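Local atomic coordinates of protein SSD1 (Saccharomyces cerevisiae S288C, PDB entry 7AM1), a protein that binds mRNA untranslated regions and represses translation as a non-enzymatic member of the RNase II family, a pseudonuclease. Residues A[172-175]-A[176-179]; A[544-547]-A[548-552]. All coordinates share one frame; numbering follows the deposited sequence.

Contact 1: residues A[172-175]-A[176-179]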
# COMPACT_ATOMS: atom_id res chain seq x y z
N GLN A 172 1.26 31.62 1.73
CA GLN A 172 1.02 31.40 0.31
C GLN A 172 2.21 30.61 -0.25
O GLN A 172 3.33 31.11 -0.29
CB GLN A 172 0.85 32.71 -0.44
CG GLN A 172 0.47 32.52 -1.91
CD GLN A 172 0.55 33.79 -2.72
OE1 GLN A 172 1.32 34.69 -2.40
NE2 GLN A 172 -0.24 33.87 -3.78
N ARG A 173 1.95 29.39 -0.69
CA ARG A 173 3.00 28.59 -1.30
C ARG A 173 3.34 29.15 -2.68
O ARG A 173 2.46 29.61 -3.40
CB ARG A 173 2.55 27.13 -1.43
CG ARG A 173 2.40 26.40 -0.11
CD ARG A 173 1.66 25.09 -0.31
NE ARG A 173 0.31 25.34 -0.80
CZ ARG A 173 -0.46 24.44 -1.39
NH1 ARG A 173 -1.67 24.79 -1.80
NH2 ARG A 173 -0.03 23.19 -1.57
N PRO A 174 4.62 29.10 -3.08
CA PRO A 174 4.96 29.50 -4.45
C PRO A 174 4.27 28.62 -5.47
O PRO A 174 3.86 27.49 -5.18
CB PRO A 174 6.49 29.33 -4.51
CG PRO A 174 6.93 29.28 -3.09
CD PRO A 174 5.80 28.67 -2.32
N THR A 175 4.13 29.15 -6.69
CA THR A 175 3.42 28.42 -7.74
C THR A 175 3.96 27.00 -7.91
O THR A 175 3.19 26.04 -8.00
CB THR A 175 3.50 29.19 -9.05
OG1 THR A 175 2.82 30.45 -8.90
CG2 THR A 175 2.87 28.41 -10.20
N GLN A 176 5.29 26.85 -7.98
CA GLN A 176 5.88 25.53 -8.19
C GLN A 176 5.55 24.59 -7.03
O GLN A 176 5.24 23.41 -7.25
CB GLN A 176 7.39 25.66 -8.36
CG GLN A 176 8.12 24.36 -8.67
CD GLN A 176 7.62 23.69 -9.94
OE1 GLN A 176 7.29 22.51 -9.95
NE2 GLN A 176 7.55 24.46 -11.03
N LYS A 177 5.61 25.09 -5.80
CA LYS A 177 5.32 24.26 -4.65
C LYS A 177 3.86 23.82 -4.65
O LYS A 177 3.55 22.64 -4.43
CB LYS A 177 5.66 25.01 -3.36
CG LYS A 177 5.40 24.23 -2.09
CD LYS A 177 6.09 22.88 -2.13
CE LYS A 177 6.04 22.17 -0.79
NZ LYS A 177 6.68 20.82 -0.89
N LYS A 178 2.95 24.77 -4.89
CA LYS A 178 1.53 24.44 -5.03
C LYS A 178 1.33 23.38 -6.10
O LYS A 178 0.62 22.39 -5.88
CB LYS A 178 0.75 25.72 -5.34
CG LYS A 178 -0.74 25.52 -5.52
CD LYS A 178 -1.47 26.86 -5.64
CE LYS A 178 -1.68 27.52 -4.28
NZ LYS A 178 -2.66 28.64 -4.34
N ASN A 179 1.98 23.54 -7.25
CA ASN A 179 1.83 22.58 -8.33
C ASN A 179 2.31 21.20 -7.91
O ASN A 179 1.62 20.20 -8.14
CB ASN A 179 2.61 23.04 -9.57
CG ASN A 179 1.96 24.19 -10.27
OD1 ASN A 179 0.90 24.68 -9.86
ND2 ASN A 179 2.59 24.64 -11.35
O HOH W 1 -1.74 22.09 -3.46

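Contact 2: residues A[544-547]-A[548-552]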
# COMPACT_ATOMS: atom_id res chain seq x y z
N LEU A 544 -15.59 -9.76 8.15
CA LEU A 544 -15.36 -10.78 9.17
C LEU A 544 -14.84 -12.07 8.55
O LEU A 544 -13.89 -12.67 9.06
CB LEU A 544 -16.66 -11.03 9.94
CG LEU A 544 -16.65 -12.14 10.98
CD1 LEU A 544 -15.54 -11.91 11.99
CD2 LEU A 544 -18.01 -12.23 11.68
N GLY A 545 -15.43 -12.50 7.43
CA GLY A 545 -14.98 -13.72 6.79
C GLY A 545 -13.51 -13.67 6.42
O GLY A 545 -12.76 -14.61 6.68
N PHE A 546 -13.09 -12.57 5.80
CA PHE A 546 -11.68 -12.42 5.48
C PHE A 546 -10.82 -12.49 6.74
O PHE A 546 -9.77 -13.15 6.75
CB PHE A 546 -11.41 -11.11 4.75
CG PHE A 546 -9.94 -10.81 4.57
CD1 PHE A 546 -9.23 -11.33 3.50
CD2 PHE A 546 -9.26 -10.06 5.52
CE1 PHE A 546 -7.87 -11.08 3.35
CE2 PHE A 546 -7.89 -9.81 5.37
CZ PHE A 546 -7.20 -10.32 4.29
N VAL A 547 -11.24 -11.82 7.81
CA VAL A 547 -10.42 -11.75 9.02
C VAL A 547 -10.29 -13.14 9.64
O VAL A 547 -9.22 -13.51 10.12
CB VAL A 547 -11.03 -10.74 10.01
CG1 VAL A 547 -10.34 -10.82 11.36
CG2 VAL A 547 -10.94 -9.33 9.45
N VAL A 548 -11.38 -13.91 9.65
CA VAL A 548 -11.35 -15.27 10.17
C VAL A 548 -10.30 -16.10 9.44
O VAL A 548 -9.41 -16.70 10.05
CB VAL A 548 -12.74 -15.92 10.08
CG1 VAL A 548 -12.64 -17.43 10.30
CG2 VAL A 548 -13.68 -15.32 11.10
N ILE A 549 -10.40 -16.14 8.11
CA ILE A 549 -9.45 -16.92 7.32
C ILE A 549 -8.06 -16.32 7.42
O ILE A 549 -7.06 -17.06 7.42
CB ILE A 549 -9.92 -17.02 5.86
CG1 ILE A 549 -11.31 -17.68 5.77
CG2 ILE A 549 -8.89 -17.74 5.00
CD1 ILE A 549 -11.40 -19.09 6.36
N ASN A 550 -7.96 -14.99 7.50
CA ASN A 550 -6.64 -14.34 7.55
C ASN A 550 -5.91 -14.67 8.85
O ASN A 550 -4.69 -14.87 8.85
CB ASN A 550 -6.79 -12.82 7.39
CG ASN A 550 -5.46 -12.13 7.03
OD1 ASN A 550 -4.65 -12.66 6.27
ND2 ASN A 550 -5.25 -10.93 7.58
N GLU A 551 -6.63 -14.72 9.98
CA GLU A 551 -5.95 -15.03 11.23
C GLU A 551 -5.55 -16.50 11.29
O GLU A 551 -4.55 -16.84 11.92
CB GLU A 551 -6.82 -14.65 12.43
CG GLU A 551 -6.85 -13.15 12.72
CD GLU A 551 -5.49 -12.60 13.14
OE1 GLU A 551 -4.73 -13.33 13.83
OE2 GLU A 551 -5.18 -11.44 12.78
N ILE A 552 -6.31 -17.37 10.63
CA ILE A 552 -5.88 -18.77 10.53
C ILE A 552 -4.63 -18.88 9.66
O ILE A 552 -3.69 -19.60 10.01
CB ILE A 552 -7.03 -19.64 10.00
CG1 ILE A 552 -8.10 -19.81 11.08
CG2 ILE A 552 -6.51 -21.01 9.54
CD1 ILE A 552 -9.41 -20.39 10.57

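Contact 1: residues A[172-175]-A[176-179]
P174 and K178 are joined at the first turn of helix 175-186, with P174 as N-cap residue and the loop from strand 167-168 running up to it. K178 N donates to P174 O at 2.9 Å, almost straight at 178°, and N179 N repeats the step to T175 O, also at 2.9 Å. P174 has no side-chain acceptor to cap the first-turn N-H groups; its carbonyl makes the usual i to i+4 bond. R173, just ahead of the cap, lies across K178 at about a right angle: K178 CA sits 4.0 Å above the guanidinium plane, toward its rim. Acids surround both cations, and D762 serves the two. R173 NE forms a salt bridge with D762 and NH2 with D181, while K178 NZ is shared by D795, E796 and the backbone O of D762. The bend at chi3 of K178 (-79°) sets CE 3.7 Å from R173 NH1 and lets NZ reach those three acceptors. A water accepts from R173 NH2 at 2.8 Å and donates only weakly to K178 O. N179 lies beside T175, and its amide is used elsewhere: OD1 accepts from Y802 N and ND2 donates to K800 O. K177 points the same way as P174, its CB 3.8 Å from P174 CD.

Contact 2: residues A[544-547]-A[548-552]
V548 reaches back one turn to L544: its N donates to L544 O at 2.9 Å, and its CG2 packs 4.0 Å from L544 CD1, the two side chains meeting at a slant. The CG2 branch stands beside the backbone N of V548, anti to the carbonyl carbon, which also brings it near L544 O. I549 N follows with a longer bond, 3.2 Å to G545 O, and its side chain runs on to L480 and L483 of helix 480-488 and to F378 and L380 of strand 378-384. This is the opening of helix 544-568 in the RNB domain, packed against helices 480-488 and 495-510 and strand 378-384 of the RNB sheet. N550 N binds F546 O at 2.7 Å. Its CB lies over one face of the F546 ring, 4.1 Å from the centroid and 24° off the normal, a CH-pi contact. With CG anti to the backbone N (chi1 -164°), the amide runs alongside the ring, the planes 30° apart, and ND2 approaches F546 CE2 to 3.6 Å while donating to E526. E551 N donates to V547 O at 2.9 Å; its carboxylate leads away from V547 to R554, on the same helix, and R510 of helix 495-510, both bound by OE2.

Contacts 1 and 2 lie on opposite sides of the chain's centre, their own centres about 45 Å apart and their nearest atoms about 34 Å apart, so neither touches the other. Both are one-turn contacts near the start of a helix, but the settings differ. Contact 1 is partly buried, its centre about 27 Å from that of the chain; R173 in the preceding loop and K178 on helix 175-186 bind acids far along the sequence, D762 and D795 among them. Contact 2 is buried, its centre about 20 Å from that of the chain, and joins helix 544-568 to the rest of the RNB domain, catalytic in active RNase II relatives, largely through apolar side chains.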